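Local atomic coordinates of winged BEAN albumin 1 (Psophocarpus tetragonolobus, PDB entry 1WBA), a protein that serves as a seed storage albumin and belongs to the leguminous Kunitz-type protease inhibitor family. Residues Y19-V33 with S45-I59. Sequence-based numbering, arbitrary orientation.
Sequences YTIVSFSDGAGIDVV and SIVKSTRNIMYATSI
Val-33 and Asp-31 pair with Ser-45 and Val-47 as antiparallel hydrogen-bonded pairs between strands 30-33 and 45-48, whose axes approach to 4.6 Å, while Tyr-19 and Thr-57 exchange both backbone bonds where strand 19-23 meets strand 56-59. Between these ladders Gly-29 passes Met-54 so closely, CA to CA 4.1 Å, that a CB on the glycine would clash with Met-54 CB.

From strand 30-33 the Asp-31 carboxylate, its CG anti to the backbone N (chi1 -163°), points into the 49-55 loop, where Ser-49 and Arg-51 bond to it. Arg-51 grips Asp-31 side-on, NE on OD2 at 2.8 Å and NH2 on OD1 at 2.9 Å, each on a syn lone pair. The carboxylate and guanidinium planes are only 9° apart. Ser-49 OG donates to Asp-31 OD2 from above the carboxylate plane, and the same hydroxyl accepts from the backbone N of Arg-51, an ST turn, and of Ile-53. Replacing Asp-31 by an alanine would probably leave the Arg-51 guanidinium without its countercharge and the Ser-49 hydroxyl without its acceptor. Val-33 CG1 lies over one guanidinium face.

At the other turn, Lys-48 reaches past Ala-28, its CG 3.8 Å from Ala-28 CB, and bends at its last torsion to put NZ 2.6 Å from Asp-26 OD2, a salt bridge. Asp-26 OD1 is held from opposite faces by Ser-23 OG and Ala-28 N, the latter closing an Asx turn. Ile-30 CG2 meets Ile-46 CG2 at 3.6 Å, and Trp-92 packs against both isoleucines. The 30-33/45-48 hairpin and the pairing of strand 19-23 with 56-61 both belong to the beta-trefoil fold of the Kunitz-type inhibitor family.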
ATOM      1  N   TYR A  19      -5.338   4.362  -9.164  1.00  9.69           N
ATOM      2  CA  TYR A  19      -3.965   4.684  -9.461  1.00  9.56           C
ATOM      3  C   TYR A  19      -3.106   3.444  -9.375  1.00  9.58           C
ATOM      4  O   TYR A  19      -3.415   2.498  -8.656  1.00  9.03           O
ATOM      5  CB  TYR A  19      -3.448   5.723  -8.456  1.00  9.64           C
ATOM      6  CG  TYR A  19      -4.175   7.036  -8.531  1.00  9.13           C
ATOM      7  CD1 TYR A  19      -3.772   8.021  -9.430  1.00  8.66           C
ATOM      8  CD2 TYR A  19      -5.303   7.275  -7.753  1.00  6.52           C
ATOM      9  CE1 TYR A  19      -4.475   9.201  -9.554  1.00  9.22           C
ATOM     10  CE2 TYR A  19      -6.019   8.452  -7.868  1.00  7.77           C
ATOM     11  CZ  TYR A  19      -5.602   9.409  -8.771  1.00 10.32           C
ATOM     12  OH  TYR A  19      -6.310  10.576  -8.891  1.00  9.97           O
ATOM     13  N   THR A  20      -2.044   3.456 -10.155  1.00  9.86           N
ATOM     14  CA  THR A  20      -1.085   2.384 -10.165  1.00  9.93           C
ATOM     15  C   THR A  20       0.141   2.874  -9.390  1.00  8.69           C
ATOM     16  O   THR A  20       0.832   3.813  -9.807  1.00 10.21           O
ATOM     17  CB  THR A  20      -0.706   1.998 -11.607  1.00 11.33           C
ATOM     18  OG1 THR A  20      -1.880   1.530 -12.286  1.00 12.37           O
ATOM     19  CG2 THR A  20       0.341   0.894 -11.606  1.00 12.35           C
ATOM     20  N   ILE A  21       0.345   2.288  -8.217  1.00  7.98           N
ATOM     21  CA  ILE A  21       1.489   2.609  -7.380  1.00  8.45           C
ATOM     22  C   ILE A  21       2.697   1.928  -8.017  1.00 11.25           C
ATOM     23  O   ILE A  21       2.669   0.718  -8.283  1.00 12.45           O
ATOM     24  CB  ILE A  21       1.281   2.058  -5.949  1.00  7.59           C
ATOM     25  CG1 ILE A  21       0.030   2.698  -5.325  1.00  8.04           C
ATOM     26  CG2 ILE A  21       2.525   2.302  -5.103  1.00  9.30           C
ATOM     27  CD1 ILE A  21      -0.406   2.091  -3.985  1.00 11.22           C
ATOM     28  N   VAL A  22       3.746   2.702  -8.272  1.00 11.56           N
ATOM     29  CA  VAL A  22       4.966   2.178  -8.886  1.00 11.93           C
ATOM     30  C   VAL A  22       6.196   2.641  -8.100  1.00 12.38           C
ATOM     31  O   VAL A  22       6.285   3.801  -7.690  1.00 10.94           O
ATOM     32  CB  VAL A  22       5.066   2.635 -10.371  1.00 12.53           C
ATOM     33  CG1 VAL A  22       6.469   2.449 -10.908  1.00 15.07           C
ATOM     34  CG2 VAL A  22       4.088   1.833 -11.229  1.00 11.59           C
ATOM     35  N   SER A  23       7.120   1.719  -7.857  1.00 10.31           N
ATOM     36  CA  SER A  23       8.341   2.026  -7.146  1.00 10.49           C
ATOM     37  C   SER A  23       9.161   3.017  -8.003  1.00 13.05           C
ATOM     38  O   SER A  23       9.400   2.800  -9.201  1.00 13.18           O
ATOM     39  CB  SER A  23       9.101   0.724  -6.887  1.00 10.47           C
ATOM     40  OG  SER A  23      10.432   0.951  -6.509  1.00 16.53           O
ATOM     41  N   PHE A  24       9.551   4.121  -7.383  1.00 13.87           N
ATOM     42  CA  PHE A  24      10.308   5.173  -8.031  1.00 16.79           C
ATOM     43  C   PHE A  24      11.660   4.736  -8.611  1.00 18.41           C
ATOM     44  O   PHE A  24      11.931   4.937  -9.792  1.00 21.27           O
ATOM     45  CB  PHE A  24      10.510   6.316  -7.030  1.00 20.75           C
ATOM     46  CG  PHE A  24      11.409   7.406  -7.525  1.00 25.29           C
ATOM     47  CD1 PHE A  24      11.194   7.992  -8.774  1.00 27.22           C
ATOM     48  CD2 PHE A  24      12.470   7.850  -6.747  1.00 28.41           C
ATOM     49  CE1 PHE A  24      12.029   9.003  -9.252  1.00 27.82           C
ATOM     50  CE2 PHE A  24      13.316   8.867  -7.214  1.00 31.42           C
ATOM     51  CZ  PHE A  24      13.090   9.444  -8.472  1.00 29.23           C
ATOM     52  N   SER A  25      12.501   4.127  -7.792  1.00 18.82           N
ATOM     53  CA  SER A  25      13.817   3.732  -8.252  1.00 21.01           C
ATOM     54  C   SER A  25      13.892   2.682  -9.351  1.00 22.77           C
ATOM     55  O   SER A  25      14.810   2.732 -10.165  1.00 26.63           O
ATOM     56  CB  SER A  25      14.671   3.292  -7.076  1.00 22.21           C
ATOM     57  OG  SER A  25      14.055   2.205  -6.424  1.00 28.12           O
ATOM     58  N   ASP A  26      12.950   1.742  -9.407  1.00 18.88           N
ATOM     59  CA  ASP A  26      13.031   0.713 -10.436  1.00 17.90           C
ATOM     60  C   ASP A  26      11.816   0.447 -11.302  1.00 16.42           C
ATOM     61  O   ASP A  26      11.857  -0.431 -12.154  1.00 17.84           O
ATOM     62  CB  ASP A  26      13.506  -0.608  -9.830  1.00 19.82           C
ATOM     63  CG  ASP A  26      12.562  -1.158  -8.763  1.00 19.96           C
ATOM     64  OD1 ASP A  26      11.385  -0.756  -8.675  1.00 20.60           O
ATOM     65  OD2 ASP A  26      13.029  -2.006  -7.996  1.00 23.19           O
ATOM     66  N   GLY A  27      10.716   1.135 -11.042  1.00 14.17           N
ATOM     67  CA  GLY A  27       9.530   0.933 -11.851  1.00 12.78           C
ATOM     68  C   GLY A  27       8.670  -0.289 -11.556  1.00 12.17           C
ATOM     69  O   GLY A  27       7.706  -0.549 -12.282  1.00 14.18           O
ATOM     70  N   ALA A  28       8.966  -1.027 -10.490  1.00  8.30           N
ATOM     71  CA  ALA A  28       8.153  -2.201 -10.182  1.00  9.03           C
ATOM     72  C   ALA A  28       6.837  -1.805  -9.511  1.00  8.04           C
ATOM     73  O   ALA A  28       6.792  -0.871  -8.712  1.00  8.22           O
ATOM     74  CB  ALA A  28       8.921  -3.175  -9.295  1.00  8.37           C
ATOM     75  N   GLY A  29       5.786  -2.557  -9.821  1.00  7.97           N
ATOM     76  CA  GLY A  29       4.487  -2.305  -9.242  1.00  8.93           C
ATOM     77  C   GLY A  29       4.119  -3.271  -8.120  1.00  9.05           C
ATOM     78  O   GLY A  29       4.937  -4.083  -7.656  1.00  7.82           O
ATOM     79  N   ILE A  30       2.864  -3.176  -7.699  1.00  8.45           N
ATOM     80  CA  ILE A  30       2.299  -3.995  -6.628  1.00  7.15           C
ATOM     81  C   ILE A  30       1.735  -5.294  -7.217  1.00  6.24           C
ATOM     82  O   ILE A  30       1.017  -5.272  -8.221  1.00  5.27           O
ATOM     83  CB  ILE A  30       1.150  -3.237  -5.889  1.00  9.52           C
ATOM     84  CG1 ILE A  30       1.623  -1.850  -5.436  1.00  7.84           C
ATOM     85  CG2 ILE A  30       0.626  -4.076  -4.707  1.00  8.93           C
ATOM     86  CD1 ILE A  30       2.871  -1.874  -4.575  1.00  9.82           C
ATOM     87  N   ASP A  31       1.983  -6.400  -6.523  1.00  6.11           N
ATOM     88  CA  ASP A  31       1.565  -7.729  -6.967  1.00  5.67           C
ATOM     89  C   ASP A  31       1.012  -8.498  -5.756  1.00  6.48           C
ATOM     90  O   ASP A  31       1.151  -8.050  -4.608  1.00  6.37           O
ATOM     91  CB  ASP A  31       2.818  -8.419  -7.513  1.00  4.27           C
ATOM     92  CG  ASP A  31       2.537  -9.622  -8.382  1.00  5.09           C
ATOM     93  OD1 ASP A  31       1.391 -10.100  -8.519  1.00  6.94           O
ATOM     94  OD2 ASP A  31       3.530 -10.089  -8.954  1.00 10.26           O
ATOM     95  N   VAL A  32       0.326  -9.609  -6.019  1.00  6.80           N
ATOM     96  CA  VAL A  32      -0.222 -10.444  -4.963  1.00  5.94           C
ATOM     97  C   VAL A  32       0.221 -11.866  -5.322  1.00  6.68           C
ATOM     98  O   VAL A  32      -0.077 -12.363  -6.408  1.00  7.28           O
ATOM     99  CB  VAL A  32      -1.765 -10.361  -4.881  1.00  5.23           C
ATOM    100  CG1 VAL A  32      -2.255 -11.183  -3.713  1.00  5.89           C
ATOM    101  CG2 VAL A  32      -2.217  -8.926  -4.690  1.00  6.14           C
ATOM    102  N   VAL A  33       0.997 -12.478  -4.433  1.00  7.08           N
ATOM    103  CA  VAL A  33       1.531 -13.827  -4.633  1.00  5.16           C
ATOM    104  C   VAL A  33       1.470 -14.592  -3.319  1.00  6.20           C
ATOM    105  O   VAL A  33       1.153 -14.035  -2.271  1.00  5.52           O
ATOM    106  CB  VAL A  33       3.033 -13.819  -5.096  1.00  5.12           C
ATOM    107  CG1 VAL A  33       3.197 -13.092  -6.412  1.00  8.10           C
ATOM    108  CG2 VAL A  33       3.943 -13.177  -4.041  1.00  5.18           C
ATOM    109  N   SER A  45      -0.351 -12.556  -0.126  1.00  6.19           N
ATOM    110  CA  SER A  45       0.693 -11.587   0.188  1.00  5.26           C
ATOM    111  C   SER A  45       0.831 -10.425  -0.804  1.00  5.94           C
ATOM    112  O   SER A  45       0.954 -10.643  -2.010  1.00  6.72           O
ATOM    113  CB  SER A  45       2.033 -12.316   0.310  1.00  3.92           C
ATOM    114  OG  SER A  45       1.924 -13.327   1.282  1.00  4.77           O
ATOM    115  N   ILE A  46       0.812  -9.199  -0.285  1.00  4.71           N
ATOM    116  CA  ILE A  46       0.982  -8.015  -1.119  1.00  6.52           C
ATOM    117  C   ILE A  46       2.483  -7.753  -1.164  1.00  6.07           C
ATOM    118  O   ILE A  46       3.122  -7.560  -0.122  1.00  9.40           O
ATOM    119  CB  ILE A  46       0.222  -6.799  -0.540  1.00  6.61           C
ATOM    120  CG1 ILE A  46      -1.272  -7.129  -0.468  1.00  6.55           C
ATOM    121  CG2 ILE A  46       0.452  -5.572  -1.416  1.00 10.59           C
ATOM    122  CD1 ILE A  46      -2.128  -6.079   0.199  1.00  5.11           C
ATOM    123  N   VAL A  47       3.051  -7.747  -2.368  1.00  5.90           N
ATOM    124  CA  VAL A  47       4.485  -7.574  -2.536  1.00  5.00           C
ATOM    125  C   VAL A  47       4.823  -6.619  -3.668  1.00  6.09           C
ATOM    126  O   VAL A  47       3.945  -6.200  -4.425  1.00  6.97           O
ATOM    127  CB  VAL A  47       5.153  -8.947  -2.906  1.00  3.24           C
ATOM    128  CG1 VAL A  47       4.796 -10.010  -1.893  1.00  5.43           C
ATOM    129  CG2 VAL A  47       4.714  -9.419  -4.309  1.00  2.98           C
ATOM    130  N   LYS A  48       6.100  -6.246  -3.749  1.00  6.56           N
ATOM    131  CA  LYS A  48       6.596  -5.420  -4.849  1.00  6.08           C
ATOM    132  C   LYS A  48       6.893  -6.512  -5.874  1.00  7.00           C
ATOM    133  O   LYS A  48       7.633  -7.454  -5.583  1.00  5.51           O
ATOM    134  CB  LYS A  48       7.885  -4.721  -4.439  1.00  6.61           C
ATOM    135  CG  LYS A  48       8.579  -3.962  -5.546  1.00 11.18           C
ATOM    136  CD  LYS A  48       9.552  -2.976  -4.904  1.00 16.72           C
ATOM    137  CE  LYS A  48      10.450  -2.321  -5.914  1.00 21.45           C
ATOM    138  NZ  LYS A  48      11.356  -3.345  -6.439  1.00 25.26           N
ATOM    139  N   SER A  49       6.302  -6.403  -7.054  1.00  7.91           N
ATOM    140  CA  SER A  49       6.458  -7.428  -8.074  1.00 11.11           C
ATOM    141  C   SER A  49       7.852  -7.714  -8.590  1.00 12.69           C
ATOM    142  O   SER A  49       8.641  -6.805  -8.872  1.00 10.86           O
ATOM    143  CB  SER A  49       5.553  -7.142  -9.269  1.00  9.91           C
ATOM    144  OG  SER A  49       5.433  -8.291 -10.108  1.00 11.79           O
ATOM    145  N   THR A  50       8.114  -9.008  -8.745  1.00 14.19           N
ATOM    146  CA  THR A  50       9.362  -9.480  -9.311  1.00 15.32           C
ATOM    147  C   THR A  50       9.007 -10.152 -10.641  1.00 15.77           C
ATOM    148  O   THR A  50       9.832 -10.833 -11.236  1.00 18.45           O
ATOM    149  CB  THR A  50      10.090 -10.479  -8.356  1.00 17.21           C
ATOM    150  OG1 THR A  50       9.191 -11.518  -7.963  1.00 18.83           O
ATOM    151  CG2 THR A  50      10.577  -9.760  -7.108  1.00 17.72           C
ATOM    152  N   ARG A  51       7.786  -9.947 -11.131  1.00 13.08           N
ATOM    153  CA  ARG A  51       7.382 -10.568 -12.397  1.00 13.99           C
ATOM    154  C   ARG A  51       6.643  -9.625 -13.340  1.00 14.93           C
ATOM    155  O   ARG A  51       5.816 -10.050 -14.144  1.00 14.22           O
ATOM    156  CB  ARG A  51       6.524 -11.803 -12.133  1.00 13.54           C
ATOM    157  CG  ARG A  51       5.226 -11.509 -11.406  1.00 13.00           C
ATOM    158  CD  ARG A  51       4.446 -12.784 -11.085  1.00 12.97           C
ATOM    159  NE  ARG A  51       3.217 -12.469 -10.365  1.00 12.01           N
ATOM    160  CZ  ARG A  51       2.095 -13.176 -10.403  1.00 13.86           C
ATOM    161  NH1 ARG A  51       2.013 -14.288 -11.135  1.00 12.83           N
ATOM    162  NH2 ARG A  51       1.038 -12.734  -9.733  1.00  9.45           N
ATOM    163  N   ASN A  52       6.946  -8.338 -13.224  1.00 16.82           N
ATOM    164  CA  ASN A  52       6.336  -7.305 -14.063  1.00 17.30           C
ATOM    165  C   ASN A  52       4.828  -7.113 -13.949  1.00 16.25           C
ATOM    166  O   ASN A  52       4.184  -6.673 -14.904  1.00 15.67           O
ATOM    167  CB  ASN A  52       6.724  -7.500 -15.530  1.00 22.14           C
ATOM    168  CG  ASN A  52       8.220  -7.546 -15.726  1.00 29.11           C
ATOM    169  OD1 ASN A  52       8.939  -6.633 -15.319  1.00 32.53           O
ATOM    170  ND2 ASN A  52       8.709  -8.642 -16.296  1.00 35.33           N
ATOM    171  N   ILE A  53       4.262  -7.421 -12.787  1.00 10.98           N
ATOM    172  CA  ILE A  53       2.830  -7.207 -12.575  1.00 12.06           C
ATOM    173  C   ILE A  53       2.699  -5.875 -11.834  1.00 10.70           C
ATOM    174  O   ILE A  53       3.541  -5.542 -11.010  1.00 10.19           O
ATOM    175  CB  ILE A  53       2.182  -8.299 -11.670  1.00 13.31           C
ATOM    176  CG1 ILE A  53       2.132  -9.655 -12.373  1.00 14.41           C
ATOM    177  CG2 ILE A  53       0.778  -7.885 -11.272  1.00 11.00           C
ATOM    178  CD1 ILE A  53       1.253  -9.673 -13.566  1.00 18.05           C
ATOM    179  N   MET A  54       1.673  -5.098 -12.155  1.00 12.46           N
ATOM    180  CA  MET A  54       1.444  -3.835 -11.467  1.00 14.22           C
ATOM    181  C   MET A  54      -0.041  -3.593 -11.366  1.00 13.57           C
ATOM    182  O   MET A  54      -0.656  -3.011 -12.267  1.00 13.42           O
ATOM    183  CB  MET A  54       2.172  -2.649 -12.126  1.00 17.64           C
ATOM    184  CG  MET A  54       2.295  -2.665 -13.630  1.00 24.84           C
ATOM    185  SD  MET A  54       3.323  -1.277 -14.194  1.00 31.36           S
ATOM    186  CE  MET A  54       4.990  -1.901 -13.938  1.00 27.31           C
ATOM    187  N   TYR A  55      -0.628  -4.086 -10.278  1.00 10.16           N
ATOM    188  CA  TYR A  55      -2.063  -3.947 -10.057  1.00  8.51           C
ATOM    189  C   TYR A  55      -2.479  -2.516  -9.670  1.00 10.51           C
ATOM    190  O   TYR A  55      -1.785  -1.832  -8.891  1.00  9.87           O
ATOM    191  CB  TYR A  55      -2.536  -4.919  -8.971  1.00  6.09           C
ATOM    192  CG  TYR A  55      -2.448  -6.401  -9.320  1.00  9.58           C
ATOM    193  CD1 TYR A  55      -2.799  -6.870 -10.593  1.00  9.49           C
ATOM    194  CD2 TYR A  55      -2.056  -7.342  -8.360  1.00  8.04           C
ATOM    195  CE1 TYR A  55      -2.774  -8.240 -10.890  1.00 11.18           C
ATOM    196  CE2 TYR A  55      -2.027  -8.712  -8.648  1.00  8.25           C
ATOM    197  CZ  TYR A  55      -2.382  -9.152  -9.914  1.00 10.51           C
ATOM    198  OH  TYR A  55      -2.352 -10.495 -10.201  1.00  8.42           O
ATOM    199  N   ALA A  56      -3.625  -2.085 -10.193  1.00  7.23           N
ATOM    200  CA  ALA A  56      -4.155  -0.760  -9.896  1.00  9.09           C
ATOM    201  C   ALA A  56      -4.923  -0.857  -8.587  1.00  8.22           C
ATOM    202  O   ALA A  56      -5.492  -1.904  -8.266  1.00 10.49           O
ATOM    203  CB  ALA A  56      -5.084  -0.308 -11.004  1.00  6.47           C
ATOM    204  N   THR A  57      -4.953   0.244  -7.845  1.00  7.07           N
ATOM    205  CA  THR A  57      -5.645   0.315  -6.571  1.00  7.01           C
ATOM    206  C   THR A  57      -6.496   1.585  -6.460  1.00  8.02           C
ATOM    207  O   THR A  57      -6.156   2.628  -7.038  1.00  8.78           O
ATOM    208  CB  THR A  57      -4.632   0.387  -5.390  1.00  7.52           C
ATOM    209  OG1 THR A  57      -3.622   1.360  -5.689  1.00  9.57           O
ATOM    210  CG2 THR A  57      -3.957  -0.951  -5.149  1.00  5.87           C
ATOM    211  N   SER A  58      -7.631   1.482  -5.779  1.00  7.19           N
ATOM    212  CA  SER A  58      -8.448   2.667  -5.507  1.00  8.51           C
ATOM    213  C   SER A  58      -7.902   3.172  -4.179  1.00  7.86           C
ATOM    214  O   SER A  58      -7.556   2.364  -3.287  1.00  7.88           O
ATOM    215  CB  SER A  58      -9.915   2.307  -5.315  1.00  8.71           C
ATOM    216  OG  SER A  58     -10.396   1.664  -6.470  1.00 17.08           O
ATOM    217  N   ILE A  59      -7.797   4.490  -4.056  1.00  6.56           N
ATOM    218  CA  ILE A  59      -7.296   5.119  -2.842  1.00  7.14           C
ATOM    219  C   ILE A  59      -8.431   6.028  -2.362  1.00  7.85           C
ATOM    220  O   ILE A  59      -8.849   6.948  -3.075  1.00  9.31           O
ATOM    221  CB  ILE A  59      -5.996   5.908  -3.136  1.00  7.70           C
ATOM    222  CG1 ILE A  59      -4.953   4.954  -3.733  1.00  7.10           C
ATOM    223  CG2 ILE A  59      -5.478   6.560  -1.861  1.00  8.98           C
ATOM    224  CD1 ILE A  59      -3.685   5.596  -4.156  1.00  9.82           C
TER
HETATM  225  O   HOH W   1      -2.336  -1.164 -13.647  1.00 30.20           O
HETATM  226  O   HOH W   2       1.110  -1.442  -9.205  1.00  6.26           O
HETATM  227  O   HOH W   3      -1.363   0.148  -7.234  1.00  7.40           O
HETATM  228  O   HOH W   4       6.109  -4.728 -11.782  1.00  9.47           O
HETATM  229  O   HOH W   5       5.939 -10.806  -7.695  1.00  7.16           O
HETATM  230  O   HOH W   6      -2.157 -12.120  -8.251  1.00  9.61           O